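Local coordinates for ABC transporter substrate binding protein (Ribose) (PDB 4WUT), which binds a sugar, D-fucose in this crystal, and probably serves as the periplasmic solute-binding component of an ABC transporter for sugars, at residues A[31-36]-A[57-62]; A[109-114]-A[275-280]; A[157-162]-A[217-222]; A[259-264]-A[297-302]. One frame throughout, in Å; residues are numbered along the deposited sequence.

Overall arrangement
From the N terminus, contact 1 closes first, joining the loop after strand 25-29 to the end of strand 56-60 and so bracketing helix 36-49. Contact 2 opens next, at strand 110-113, and closes only at helix 267-282, which packs against the N-terminal lobe. Contact 3 is nested inside that long loop and ties strand 153-158 to the start of helix 220-232 in the other lobe. Contact 4 crosses contact 2: it opens at strand 261-265, before helix 267-282, and closes after it on strand 290-298. Contacts 1, 2 and 3 each send a side chain to the bound beta-D-fucopyranose, while contact 4 pairs strands away from it.

Contact 1: A[31-36]-A[57-62]; sequences KTVNST and ITFQGP. With FCB (beta-D-fucopyranose), chain E.
Thr32 and Gly61 bring the two backbones together, their CA atoms 4.4 Å apart, where the loop 31-33 runs at 112° to the chain leaving the strand at 59-62. Gly61, having no side chain, lets Thr32 come this near. Beside it, the carbonyl of Pro62 is gripped twice by Thr32: OG1 donates to Pro62 O over 3.1 Å from somewhat above the carbonyl plane, and Thr32 CA makes a CH...O contact with the same Pro62 O at 3.2 Å. OG1 of Thr32 stands opposite the backbone N (chi1 -177°), where it also accepts from Asn34 N at 3.3 Å in an ST turn. Val33 lays CG1 against the Gln60-Gly61 peptide, 3.5 Å from Gly61 N, and meets the Phe59 ring obliquely, with CG1 to CE2 at 4.1 Å. The backbone N of Val33 is buried here without a partner. Pro62 sets CD 3.5 Å from Lys31 O, its ring resting on helix 68-80. Lys31 turns from the strand instead; its extended chain carries NZ to O3 of the fucose at 2.8 Å, with Ser115 as a further partner. The two segments meet at the C-terminal ends of strands 25-29 and 56-60, which helix 36-49 joins in a beta-alpha-beta crossover; loops at such strand ends line the sugar pocket, as in other periplasmic sugar-binding proteins.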
loop_
_atom_site.group_PDB
_atom_site.type_symbol
_atom_site.label_atom_id
_atom_site.label_comp_id
_atom_site.label_asym_id
_atom_site.label_seq_id
_atom_site.Cartn_x
_atom_site.Cartn_y
_atom_site.Cartn_z
ATOM N N LYS A 31 -4.691 -8.460 -0.999
ATOM C CA LYS A 31 -5.630 -7.881 -1.943
ATOM C C LYS A 31 -5.565 -8.485 -3.346
ATOM O O LYS A 31 -6.547 -8.474 -4.058
ATOM C CB LYS A 31 -5.455 -6.376 -2.060
ATOM C CG LYS A 31 -5.612 -5.592 -0.743
ATOM C CD LYS A 31 -5.504 -4.103 -1.022
ATOM C CE LYS A 31 -5.411 -3.247 0.230
ATOM N NZ LYS A 31 -5.311 -1.821 -0.154
ATOM N N THR A 32 -4.378 -8.962 -3.725
ATOM C CA THR A 32 -4.192 -9.676 -4.979
ATOM C C THR A 32 -2.844 -10.366 -4.891
ATOM O O THR A 32 -1.962 -9.920 -4.167
ATOM C CB THR A 32 -4.202 -8.748 -6.205
ATOM O OG1 THR A 32 -4.094 -9.543 -7.391
ATOM C CG2 THR A 32 -3.059 -7.726 -6.163
ATOM N N VAL A 33 -2.683 -11.484 -5.584
ATOM C CA VAL A 33 -1.386 -12.159 -5.580
ATOM C C VAL A 33 -0.530 -11.644 -6.738
ATOM O O VAL A 33 0.701 -11.761 -6.717
ATOM C CB VAL A 33 -1.545 -13.684 -5.668
ATOM C CG1 VAL A 33 -2.048 -14.226 -4.336
ATOM C CG2 VAL A 33 -2.481 -14.059 -6.820
ATOM N N ASN A 34 -1.193 -11.042 -7.722
ATOM C CA ASN A 34 -0.526 -10.507 -8.902
ATOM C C ASN A 34 0.139 -9.165 -8.649
ATOM O O ASN A 34 -0.331 -8.135 -9.162
ATOM C CB ASN A 34 -1.546 -10.341 -10.028
ATOM C CG ASN A 34 -2.284 -11.624 -10.334
ATOM O OD1 ASN A 34 -1.698 -12.711 -10.292
ATOM N ND2 ASN A 34 -3.580 -11.510 -10.652
ATOM N N SER A 35 1.236 -9.173 -7.884
ATOM C CA SER A 35 1.819 -7.936 -7.413
ATOM C C SER A 35 3.203 -8.136 -6.793
ATOM O O SER A 35 3.382 -8.973 -5.897
ATOM C CB SER A 35 0.854 -7.343 -6.377
ATOM O OG SER A 35 1.463 -6.366 -5.590
ATOM N N THR A 36 4.188 -7.358 -7.229
ATOM C CA THR A 36 5.513 -7.469 -6.622
ATOM C C THR A 36 5.465 -7.000 -5.155
ATOM O O THR A 36 6.167 -7.533 -4.317
ATOM C CB THR A 36 6.645 -6.755 -7.441
ATOM O OG1 THR A 36 6.212 -5.466 -7.874
ATOM C CG2 THR A 36 7.019 -7.561 -8.654
ATOM N N ILE A 57 1.809 -21.547 6.576
ATOM C CA ILE A 57 0.970 -20.507 6.001
ATOM C C ILE A 57 0.476 -20.907 4.616
ATOM O O ILE A 57 1.120 -21.668 3.890
ATOM C CB ILE A 57 1.664 -19.099 5.885
ATOM C CG1 ILE A 57 2.867 -19.150 4.943
ATOM C CG2 ILE A 57 2.093 -18.569 7.246
ATOM C CD1 ILE A 57 3.554 -17.821 4.790
ATOM N N THR A 58 -0.703 -20.408 4.301
ATOM C CA THR A 58 -1.187 -20.364 2.941
ATOM C C THR A 58 -1.190 -18.888 2.563
ATOM O O THR A 58 -1.322 -18.024 3.423
ATOM C CB THR A 58 -2.594 -20.952 2.848
ATOM O OG1 THR A 58 -3.439 -20.279 3.783
ATOM C CG2 THR A 58 -2.568 -22.446 3.176
ATOM N N PHE A 59 -1.011 -18.592 1.283
ATOM C CA PHE A 59 -0.982 -17.219 0.809
ATOM C C PHE A 59 -1.928 -17.137 -0.368
ATOM O O PHE A 59 -1.756 -17.861 -1.350
ATOM C CB PHE A 59 0.434 -16.848 0.360
ATOM C CG PHE A 59 0.626 -15.375 0.108
ATOM C CD1 PHE A 59 0.876 -14.512 1.166
ATOM C CD2 PHE A 59 0.601 -14.866 -1.173
ATOM C CE1 PHE A 59 1.066 -13.146 0.935
ATOM C CE2 PHE A 59 0.786 -13.501 -1.404
ATOM C CZ PHE A 59 1.016 -12.654 -0.350
ATOM N N GLN A 60 -2.938 -16.287 -0.267
ATOM C CA GLN A 60 -4.009 -16.238 -1.259
ATOM C C GLN A 60 -4.482 -14.801 -1.427
ATOM O O GLN A 60 -4.369 -13.984 -0.509
ATOM C CB GLN A 60 -5.185 -17.116 -0.794
ATOM C CG GLN A 60 -4.789 -18.346 0.057
ATOM C CD GLN A 60 -5.417 -18.358 1.464
ATOM O OE1 GLN A 60 -6.596 -18.706 1.625
ATOM N NE2 GLN A 60 -4.621 -18.002 2.492
ATOM N N GLY A 61 -5.020 -14.484 -2.595
ATOM C CA GLY A 61 -5.647 -13.205 -2.824
ATOM C C GLY A 61 -6.428 -13.280 -4.108
ATOM O O GLY A 61 -6.131 -14.158 -4.950
ATOM N N PRO A 62 -7.427 -12.397 -4.266
ATOM C CA PRO A 62 -8.187 -12.381 -5.520
ATOM C C PRO A 62 -7.347 -11.939 -6.705
ATOM O O PRO A 62 -6.162 -11.639 -6.570
ATOM C CB PRO A 62 -9.306 -11.360 -5.248
ATOM C CG PRO A 62 -9.446 -11.346 -3.758
ATOM C CD PRO A 62 -8.039 -11.531 -3.244
HETATM C C1 FCB E . 0.650 -0.511 -1.642
HETATM C C2 FCB E . -0.597 -0.361 -0.781
HETATM C C3 FCB E . -1.371 -1.564 -0.757
HETATM C C4 FCB E . -1.676 -2.050 -2.199
HETATM C C5 FCB E . -0.298 -2.108 -2.914
HETATM C C6 FCB E . -0.418 -2.584 -4.391
HETATM O O1 FCB E . 1.112 0.741 -1.836
HETATM O O2 FCB E . -0.127 -0.071 0.564
HETATM O O3 FCB E . -2.596 -1.254 -0.045
HETATM O O4 FCB E . -2.616 -1.172 -2.866
HETATM O O5 FCB E . 0.262 -0.869 -2.961
#

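Contact 2: A[109-114]-A[275-280]; sequences PVVIID and VDTLLK. With FCB (beta-D-fucopyranose), chain E.
Val111 and Leu278 form the tight heart of this contact: Val111 CG2 presses on Leu278 CD2 at 3.3 Å, closer than ordinary van der Waals packing, and lies 3.6 Å from Leu278 CG. The two side chains lie alongside each other, running opposite ways. Leu278 has CG beside its own backbone N (chi1 -74°), which lets CD2 reach down to the strand, while the same side chain also touches Ala85 and Leu87 of strand 85-88. Helix 267-282 thus packs on one face of the parallel sheet in the N-terminal lobe, nearly antiparallel to strand 110-113 (162°, axes 8.7 Å apart), as in the Rossmann-like lobes of periplasmic binding proteins. Thr277 adds its methyl, with CG2 at 3.8 Å from Val111 CG2; its hydroxyl turns back to Lys273 O in the same helix. Packing is looser at the start of the strand, where partly exposed Pro109 brings CB only to 4.1 Å from Leu278 CD2. At the opposite end the chain leaves the helix behind and enters the sugar pocket: Asp114 holds two neighbouring hydroxyls of the fucose, accepting from O2 at OD1 over 2.6 Å and from O3 at OD2 over a very short 2.5 Å.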
loop_
_atom_site.group_PDB
_atom_site.type_symbol
_atom_site.label_atom_id
_atom_site.label_comp_id
_atom_site.label_asym_id
_atom_site.label_seq_id
_atom_site.Cartn_x
_atom_site.Cartn_y
_atom_site.Cartn_z
ATOM N N PRO A 109 -7.647 -15.840 15.930
ATOM C CA PRO A 109 -6.870 -14.597 15.954
ATOM C C PRO A 109 -6.756 -13.981 14.570
ATOM O O PRO A 109 -6.555 -14.704 13.591
ATOM C CB PRO A 109 -5.492 -15.049 16.438
ATOM C CG PRO A 109 -5.724 -16.306 17.192
ATOM C CD PRO A 109 -6.896 -16.972 16.495
ATOM N N VAL A 110 -6.913 -12.666 14.496
ATOM C CA VAL A 110 -6.792 -11.941 13.245
ATOM C C VAL A 110 -5.822 -10.774 13.450
ATOM O O VAL A 110 -5.933 -10.015 14.409
ATOM C CB VAL A 110 -8.147 -11.392 12.767
ATOM C CG1 VAL A 110 -7.960 -10.501 11.551
ATOM C CG2 VAL A 110 -9.127 -12.535 12.437
ATOM N N VAL A 111 -4.847 -10.658 12.560
ATOM C CA VAL A 111 -3.991 -9.486 12.522
ATOM C C VAL A 111 -4.205 -8.839 11.154
ATOM O O VAL A 111 -4.280 -9.530 10.141
ATOM C CB VAL A 111 -2.534 -9.878 12.751
ATOM C CG1 VAL A 111 -1.597 -8.719 12.438
ATOM C CG2 VAL A 111 -2.358 -10.362 14.179
ATOM N N ILE A 112 -4.365 -7.517 11.160
ATOM C CA ILE A 112 -4.566 -6.716 9.958
ATOM C C ILE A 112 -3.262 -6.063 9.529
ATOM O O ILE A 112 -2.527 -5.498 10.368
ATOM C CB ILE A 112 -5.640 -5.635 10.196
ATOM C CG1 ILE A 112 -6.950 -6.281 10.686
ATOM C CG2 ILE A 112 -5.860 -4.784 8.965
ATOM C CD1 ILE A 112 -7.630 -7.183 9.693
ATOM N N ILE A 113 -2.946 -6.171 8.240
ATOM C CA ILE A 113 -1.782 -5.494 7.691
ATOM C C ILE A 113 -2.162 -4.525 6.582
ATOM O O ILE A 113 -3.183 -4.714 5.895
ATOM C CB ILE A 113 -0.719 -6.483 7.190
ATOM C CG1 ILE A 113 -1.337 -7.474 6.202
ATOM C CG2 ILE A 113 -0.052 -7.186 8.364
ATOM C CD1 ILE A 113 -0.315 -8.204 5.367
ATOM N N ASP A 114 -1.377 -3.454 6.485
ATOM C CA ASP A 114 -1.341 -2.557 5.330
ATOM C C ASP A 114 -2.495 -1.570 5.225
ATOM O O ASP A 114 -2.281 -0.361 5.089
ATOM C CB ASP A 114 -1.230 -3.336 4.020
ATOM C CG ASP A 114 -1.303 -2.433 2.830
ATOM O OD1 ASP A 114 -0.297 -1.738 2.550
ATOM O OD2 ASP A 114 -2.376 -2.363 2.171
ATOM N N VAL A 275 3.167 -12.392 10.717
ATOM C CA VAL A 275 3.161 -13.793 11.096
ATOM C C VAL A 275 3.701 -13.946 12.535
ATOM O O VAL A 275 3.134 -14.671 13.354
ATOM C CB VAL A 275 3.947 -14.655 10.074
ATOM C CG1 VAL A 275 4.194 -16.042 10.616
ATOM C CG2 VAL A 275 3.185 -14.748 8.762
ATOM N N ASP A 276 4.762 -13.230 12.876
ATOM C CA ASP A 276 5.299 -13.366 14.221
ATOM C C ASP A 276 4.285 -12.904 15.274
ATOM O O ASP A 276 4.240 -13.461 16.381
ATOM C CB ASP A 276 6.635 -12.641 14.362
ATOM C CG ASP A 276 7.784 -13.408 13.699
ATOM O OD1 ASP A 276 7.700 -14.652 13.584
ATOM O OD2 ASP A 276 8.774 -12.772 13.290
ATOM N N THR A 277 3.456 -11.926 14.928
ATOM C CA THR A 277 2.455 -11.424 15.876
ATOM C C THR A 277 1.378 -12.485 16.094
ATOM O O THR A 277 0.932 -12.731 17.224
ATOM C CB THR A 277 1.834 -10.092 15.386
ATOM O OG1 THR A 277 2.865 -9.084 15.324
ATOM C CG2 THR A 277 0.736 -9.642 16.319
ATOM N N LEU A 278 0.959 -13.118 15.005
ATOM C CA LEU A 278 0.002 -14.216 15.120
ATOM C C LEU A 278 0.570 -15.389 15.921
ATOM O O LEU A 278 -0.130 -15.980 16.728
ATOM C CB LEU A 278 -0.454 -14.676 13.743
ATOM C CG LEU A 278 -1.415 -13.690 13.077
ATOM C CD1 LEU A 278 -1.603 -14.060 11.596
ATOM C CD2 LEU A 278 -2.771 -13.600 13.810
ATOM N N LEU A 279 1.850 -15.703 15.722
ATOM C CA LEU A 279 2.482 -16.778 16.478
ATOM C C LEU A 279 2.468 -16.460 17.976
ATOM O O LEU A 279 2.258 -17.345 18.795
ATOM C CB LEU A 279 3.915 -17.017 15.989
ATOM C CG LEU A 279 4.009 -17.617 14.578
ATOM C CD1 LEU A 279 5.445 -17.645 14.108
ATOM C CD2 LEU A 279 3.393 -19.018 14.539
ATOM N N LYS A 280 2.676 -15.195 18.331
ATOM C CA LYS A 280 2.578 -14.778 19.728
ATOM C C LYS A 280 1.156 -14.951 20.254
ATOM O O LYS A 280 0.942 -15.477 21.334
ATOM C CB LYS A 280 3.000 -13.319 19.897
ATOM C CG LYS A 280 4.489 -13.062 19.767
ATOM C CD LYS A 280 4.767 -11.585 19.972
ATOM C CE LYS A 280 6.238 -11.256 19.803
ATOM N NZ LYS A 280 6.842 -10.963 21.120
HETATM C C1 FCB E . 0.650 -0.511 -1.642
HETATM C C2 FCB E . -0.597 -0.361 -0.781
HETATM C C3 FCB E . -1.371 -1.564 -0.757
HETATM C C4 FCB E . -1.676 -2.050 -2.199
HETATM C C5 FCB E . -0.298 -2.108 -2.914
HETATM C C6 FCB E . -0.418 -2.584 -4.391
HETATM O O1 FCB E . 1.112 0.741 -1.836
HETATM O O2 FCB E . -0.127 -0.071 0.564
HETATM O O3 FCB E . -2.596 -1.254 -0.045
HETATM O O4 FCB E . -2.616 -1.172 -2.866
HETATM O O5 FCB E . 0.262 -0.869 -2.961
#

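Contact 3: A[157-162]-A[217-222]; sequences MSYVAG and GANEPT. With FCB (beta-D-fucopyranose), chain E.
Met157 and Gly217 form a parallel beta bridge, CA to CA 4.8 Å, at the C-terminal ends of two neighbouring strands, the edge of a Rossmann-like lobe where ligands are bound. The backbone bond that closes it runs from Ala218 N to Met157 O over 2.9 Å, nearly along the C=O axis.

Apolar contacts lie on both sides of this link. Thr222 CG2 sits 3.6 Å from CB of Met157, a selenomethionine whose bent chain leads away toward helix 195-208, and Ala218 CB meets the Tyr159 ring at its edge, in plane.

Stacking joins Tyr159 to Asn219. The amide lies over one face of the ring, the two planes 8° apart, with Asn219 ND2 3.4 Å from Tyr159 CG; Asn219 CB adds a CH-pi contact at 3.8 Å from the ring centroid. A chi1 of 42° turns the Tyr159 ring over to the amide, and the phenol hydroxyl bonds to Ser165.

Polar bonds fix the amide's rotation. Asn219 is the N-cap of helix 220-232: its OD1 accepts from Thr222 N at 3.2 Å and from Thr222 OG1 at 2.7 Å, the donors arriving from opposite faces of the amide plane. That leaves ND2 to bond to Ser193 OG and to donate to O4 of the fucose over 3.1 Å, at 158°.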
loop_
_atom_site.group_PDB
_atom_site.type_symbol
_atom_site.label_atom_id
_atom_site.label_comp_id
_atom_site.label_asym_id
_atom_site.label_seq_id
_atom_site.Cartn_x
_atom_site.Cartn_y
_atom_site.Cartn_z
HETATM N N MSE A 157 -3.127 10.682 -8.870
HETATM C CA MSE A 157 -3.450 9.368 -9.430
HETATM C C MSE A 157 -3.532 8.390 -8.270
HETATM O O MSE A 157 -2.515 7.992 -7.668
HETATM C CB MSE A 157 -2.366 8.914 -10.427
HETATM C CG MSE A 157 -1.886 10.023 -11.364
HETATM SE SE MSE A 157 -3.295 11.008 -12.320
HETATM C CE MSE A 157 -3.915 9.651 -13.504
ATOM N N SER A 158 -4.765 7.988 -7.947
ATOM C CA SER A 158 -4.995 7.066 -6.858
ATOM C C SER A 158 -5.413 5.694 -7.398
ATOM O O SER A 158 -5.320 5.448 -8.588
ATOM C CB SER A 158 -6.026 7.641 -5.899
ATOM O OG SER A 158 -6.128 6.822 -4.743
ATOM N N TYR A 159 -5.777 4.801 -6.489
ATOM C CA TYR A 159 -5.946 3.401 -6.843
ATOM C C TYR A 159 -7.383 2.953 -6.617
ATOM O O TYR A 159 -8.199 3.041 -7.530
ATOM C CB TYR A 159 -4.891 2.491 -6.152
ATOM C CG TYR A 159 -4.527 2.711 -4.720
ATOM C CD1 TYR A 159 -3.753 3.803 -4.339
ATOM C CD2 TYR A 159 -4.830 1.766 -3.750
ATOM C CE1 TYR A 159 -3.359 3.988 -3.043
ATOM C CE2 TYR A 159 -4.429 1.939 -2.447
ATOM C CZ TYR A 159 -3.692 3.055 -2.095
ATOM O OH TYR A 159 -3.285 3.235 -0.801
ATOM N N VAL A 160 -7.681 2.462 -5.419
ATOM C CA VAL A 160 -9.050 2.037 -5.090
ATOM C C VAL A 160 -9.618 3.011 -4.077
ATOM O O VAL A 160 -9.108 3.123 -2.946
ATOM C CB VAL A 160 -9.077 0.589 -4.545
ATOM C CG1 VAL A 160 -10.496 0.183 -4.118
ATOM C CG2 VAL A 160 -8.562 -0.421 -5.599
ATOM N N ALA A 161 -10.653 3.744 -4.472
ATOM C CA ALA A 161 -11.192 4.801 -3.621
ATOM C C ALA A 161 -11.715 4.199 -2.322
ATOM O O ALA A 161 -12.559 3.294 -2.328
ATOM C CB ALA A 161 -12.299 5.536 -4.340
ATOM N N GLY A 162 -11.237 4.730 -1.207
ATOM C CA GLY A 162 -11.711 4.307 0.094
ATOM C C GLY A 162 -11.079 3.032 0.626
ATOM O O GLY A 162 -11.449 2.561 1.699
ATOM N N GLY A 217 1.478 9.470 -7.795
ATOM C CA GLY A 217 0.963 8.128 -8.013
ATOM C C GLY A 217 0.973 7.358 -6.707
ATOM O O GLY A 217 2.046 7.065 -6.180
ATOM N N ALA A 218 -0.197 7.006 -6.176
ATOM C CA ALA A 218 -0.274 6.695 -4.758
ATOM C C ALA A 218 -0.035 5.255 -4.338
ATOM O O ALA A 218 -0.095 4.936 -3.153
ATOM C CB ALA A 218 -1.607 7.200 -4.198
ATOM N N ASN A 219 0.192 4.358 -5.290
ATOM C CA ASN A 219 0.642 3.015 -4.971
ATOM C C ASN A 219 1.449 2.414 -6.122
ATOM O O ASN A 219 1.620 3.037 -7.178
ATOM C CB ASN A 219 -0.512 2.091 -4.539
ATOM C CG ASN A 219 -1.320 1.528 -5.700
ATOM O OD1 ASN A 219 -1.300 2.021 -6.828
ATOM N ND2 ASN A 219 -2.072 0.479 -5.406
ATOM N N GLU A 220 1.929 1.208 -5.896
ATOM C CA GLU A 220 2.883 0.578 -6.805
ATOM C C GLU A 220 2.406 0.528 -8.275
ATOM O O GLU A 220 3.053 1.104 -9.164
ATOM C CB GLU A 220 3.304 -0.803 -6.283
ATOM C CG GLU A 220 4.305 -1.516 -7.190
ATOM C CD GLU A 220 4.557 -2.952 -6.737
ATOM O OE1 GLU A 220 3.634 -3.791 -6.848
ATOM O OE2 GLU A 220 5.659 -3.249 -6.240
ATOM N N PRO A 221 1.271 -0.140 -8.550
ATOM C CA PRO A 221 0.896 -0.219 -9.961
ATOM C C PRO A 221 0.529 1.142 -10.555
ATOM O O PRO A 221 0.734 1.387 -11.746
ATOM C CB PRO A 221 -0.316 -1.147 -9.954
ATOM C CG PRO A 221 -0.857 -1.039 -8.541
ATOM C CD PRO A 221 0.370 -0.942 -7.712
ATOM N N THR A 222 -0.005 2.034 -9.742
ATOM C CA THR A 222 -0.434 3.322 -10.250
ATOM C C THR A 222 0.807 4.124 -10.621
ATOM O O THR A 222 0.844 4.780 -11.657
ATOM C CB THR A 222 -1.315 4.074 -9.238
ATOM O OG1 THR A 222 -2.456 3.277 -8.886
ATOM C CG2 THR A 222 -1.757 5.379 -9.771
HETATM C C1 FCB E . 0.650 -0.511 -1.642
HETATM C C2 FCB E . -0.597 -0.361 -0.781
HETATM C C3 FCB E . -1.371 -1.564 -0.757
HETATM C C4 FCB E . -1.676 -2.050 -2.199
HETATM C C5 FCB E . -0.298 -2.108 -2.914
HETATM C C6 FCB E . -0.418 -2.584 -4.391
HETATM O O1 FCB E . 1.112 0.741 -1.836
HETATM O O2 FCB E . -0.127 -0.071 0.564
HETATM O O3 FCB E . -2.596 -1.254 -0.045
HETATM O O4 FCB E . -2.616 -1.172 -2.866
HETATM O O5 FCB E . 0.262 -0.869 -2.961
#

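Contact 4: A[259-264]-A[297-302]; sequences LEATVV and VVTKQN
Thr262 and Val298 are a hydrogen-bonded antiparallel pair: Thr262 N donates to Val298 O at 2.9 Å, in the carbonyl plane, and Val298 N returns a bond to Thr262 O at 2.8 Å. One step on, Val263 and Val297 make a non-hydrogen-bonded pair with CA atoms 4.5 Å apart. Val264 and Val298 provide the tightest side-chain contact, CG2 on CG2 at 3.5 Å. Ala261 CB touches two methyls of the partner segment, Thr299 CG2 at 3.7 Å and Val297 CG1 at 4.0 Å. Past the strand, Asn302 folds back to brace the turn: its OD1 takes Thr299 N at 2.9 Å and its ND2 donates to Val297 O, also at 2.9 Å. Water extends the pairing at this end, one molecule linking Glu260 O to Lys300 N and two more joining the Glu260 carboxylate to the Gln301 amide. Strand 261-265 lies between strand 240-244, to which it is parallel, and strand 290-298, the antiparallel partner. The face bearing Val263 and Val297 meets helix 133-148 through Ala140 and Leu139; on the other, Thr262 touches Val254 of helix 248-255 and bonds through OG1 to Asp245 O.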
loop_
_atom_site.group_PDB
_atom_site.type_symbol
_atom_site.label_atom_id
_atom_site.label_comp_id
_atom_site.label_asym_id
_atom_site.label_seq_id
_atom_site.Cartn_x
_atom_site.Cartn_y
_atom_site.Cartn_z
ATOM N N LEU A 259 10.857 9.770 -12.028
ATOM C CA LEU A 259 10.281 10.092 -10.728
ATOM C C LEU A 259 11.332 10.763 -9.849
ATOM O O LEU A 259 12.458 10.283 -9.737
ATOM C CB LEU A 259 9.773 8.827 -10.032
ATOM C CG LEU A 259 8.328 8.390 -10.307
ATOM C CD1 LEU A 259 8.040 8.168 -11.787
ATOM C CD2 LEU A 259 8.069 7.131 -9.512
ATOM N N GLU A 260 10.943 11.859 -9.211
ATOM C CA GLU A 260 11.796 12.564 -8.261
ATOM C C GLU A 260 11.956 11.793 -6.954
ATOM O O GLU A 260 13.016 11.818 -6.336
ATOM C CB GLU A 260 11.180 13.932 -7.980
ATOM C CG GLU A 260 11.941 14.743 -6.983
ATOM C CD GLU A 260 13.275 15.239 -7.527
ATOM O OE1 GLU A 260 13.440 15.369 -8.760
ATOM O OE2 GLU A 260 14.170 15.504 -6.707
ATOM N N ALA A 261 10.903 11.115 -6.523
ATOM C CA ALA A 261 10.946 10.344 -5.281
ATOM C C ALA A 261 9.903 9.260 -5.322
ATOM O O ALA A 261 8.920 9.354 -6.074
ATOM C CB ALA A 261 10.722 11.241 -4.072
ATOM N N THR A 262 10.120 8.221 -4.530
ATOM C CA THR A 262 9.052 7.272 -4.253
ATOM C C THR A 262 9.071 6.951 -2.760
ATOM O O THR A 262 10.145 6.796 -2.180
ATOM C CB THR A 262 9.154 6.009 -5.163
ATOM O OG1 THR A 262 7.968 5.211 -5.016
ATOM C CG2 THR A 262 10.365 5.178 -4.849
ATOM N N VAL A 263 7.876 6.878 -2.149
ATOM C CA VAL A 263 7.750 6.630 -0.719
ATOM C C VAL A 263 7.613 5.122 -0.527
ATOM O O VAL A 263 6.627 4.513 -0.977
ATOM C CB VAL A 263 6.528 7.373 -0.113
ATOM C CG1 VAL A 263 6.426 7.149 1.382
ATOM C CG2 VAL A 263 6.575 8.870 -0.440
ATOM N N VAL A 264 8.570 4.530 0.163
ATOM C CA VAL A 264 8.687 3.091 0.246
ATOM C C VAL A 264 8.338 2.612 1.647
ATOM O O VAL A 264 8.838 3.127 2.649
ATOM C CB VAL A 264 10.110 2.617 -0.152
ATOM C CG1 VAL A 264 10.171 1.098 -0.204
ATOM C CG2 VAL A 264 10.507 3.215 -1.507
ATOM N N VAL A 297 11.564 7.812 2.227
ATOM C CA VAL A 297 11.398 8.535 0.974
ATOM C C VAL A 297 12.672 8.340 0.183
ATOM O O VAL A 297 13.732 8.842 0.559
ATOM C CB VAL A 297 11.120 10.032 1.198
ATOM C CG1 VAL A 297 11.017 10.756 -0.135
ATOM C CG2 VAL A 297 9.820 10.209 1.997
ATOM N N VAL A 298 12.555 7.605 -0.912
ATOM C CA VAL A 298 13.698 7.210 -1.716
ATOM C C VAL A 298 13.831 8.137 -2.921
ATOM O O VAL A 298 12.876 8.327 -3.685
ATOM C CB VAL A 298 13.546 5.757 -2.217
ATOM C CG1 VAL A 298 14.620 5.443 -3.221
ATOM C CG2 VAL A 298 13.594 4.762 -1.071
ATOM N N THR A 299 15.045 8.665 -3.083
ATOM C CA THR A 299 15.396 9.609 -4.127
ATOM C C THR A 299 16.773 9.243 -4.656
ATOM O O THR A 299 17.401 8.303 -4.170
ATOM C CB THR A 299 15.498 11.031 -3.573
ATOM O OG1 THR A 299 16.627 11.116 -2.687
ATOM C CG2 THR A 299 14.225 11.437 -2.834
ATOM N N LYS A 300 17.246 9.999 -5.645
ATOM C CA LYS A 300 18.611 9.833 -6.142
ATOM C C LYS A 300 19.645 10.113 -5.048
ATOM O O LYS A 300 20.790 9.663 -5.128
ATOM C CB LYS A 300 18.851 10.768 -7.331
ATOM C CG LYS A 300 18.349 10.285 -8.691
ATOM C CD LYS A 300 18.578 11.379 -9.759
ATOM C CE LYS A 300 18.221 10.953 -11.174
ATOM N NZ LYS A 300 18.410 12.078 -12.178
ATOM N N GLN A 301 19.255 10.873 -4.029
ATOM C CA GLN A 301 20.190 11.238 -2.959
ATOM C C GLN A 301 20.377 10.150 -1.898
ATOM O O GLN A 301 21.303 10.246 -1.108
ATOM C CB GLN A 301 19.745 12.538 -2.267
ATOM C CG GLN A 301 19.831 13.804 -3.125
ATOM C CD GLN A 301 18.732 13.934 -4.152
ATOM O OE1 GLN A 301 19.001 13.948 -5.353
ATOM N NE2 GLN A 301 17.492 14.054 -3.694
ATOM N N ASN A 302 19.510 9.138 -1.848
ATOM C CA ASN A 302 19.648 8.097 -0.823
ATOM C C ASN A 302 19.332 6.670 -1.277
ATOM O O ASN A 302 19.316 5.755 -0.476
ATOM C CB ASN A 302 18.785 8.441 0.395
ATOM C CG ASN A 302 17.319 8.239 0.137
ATOM O OD1 ASN A 302 16.918 8.084 -0.997
ATOM N ND2 ASN A 302 16.515 8.250 1.201
HETATM O O HOH W 1 15.577 11.785 -7.159
HETATM O O HOH W 2 16.814 14.417 -7.312
HETATM O O HOH W 3 14.872 14.838 -4.352
#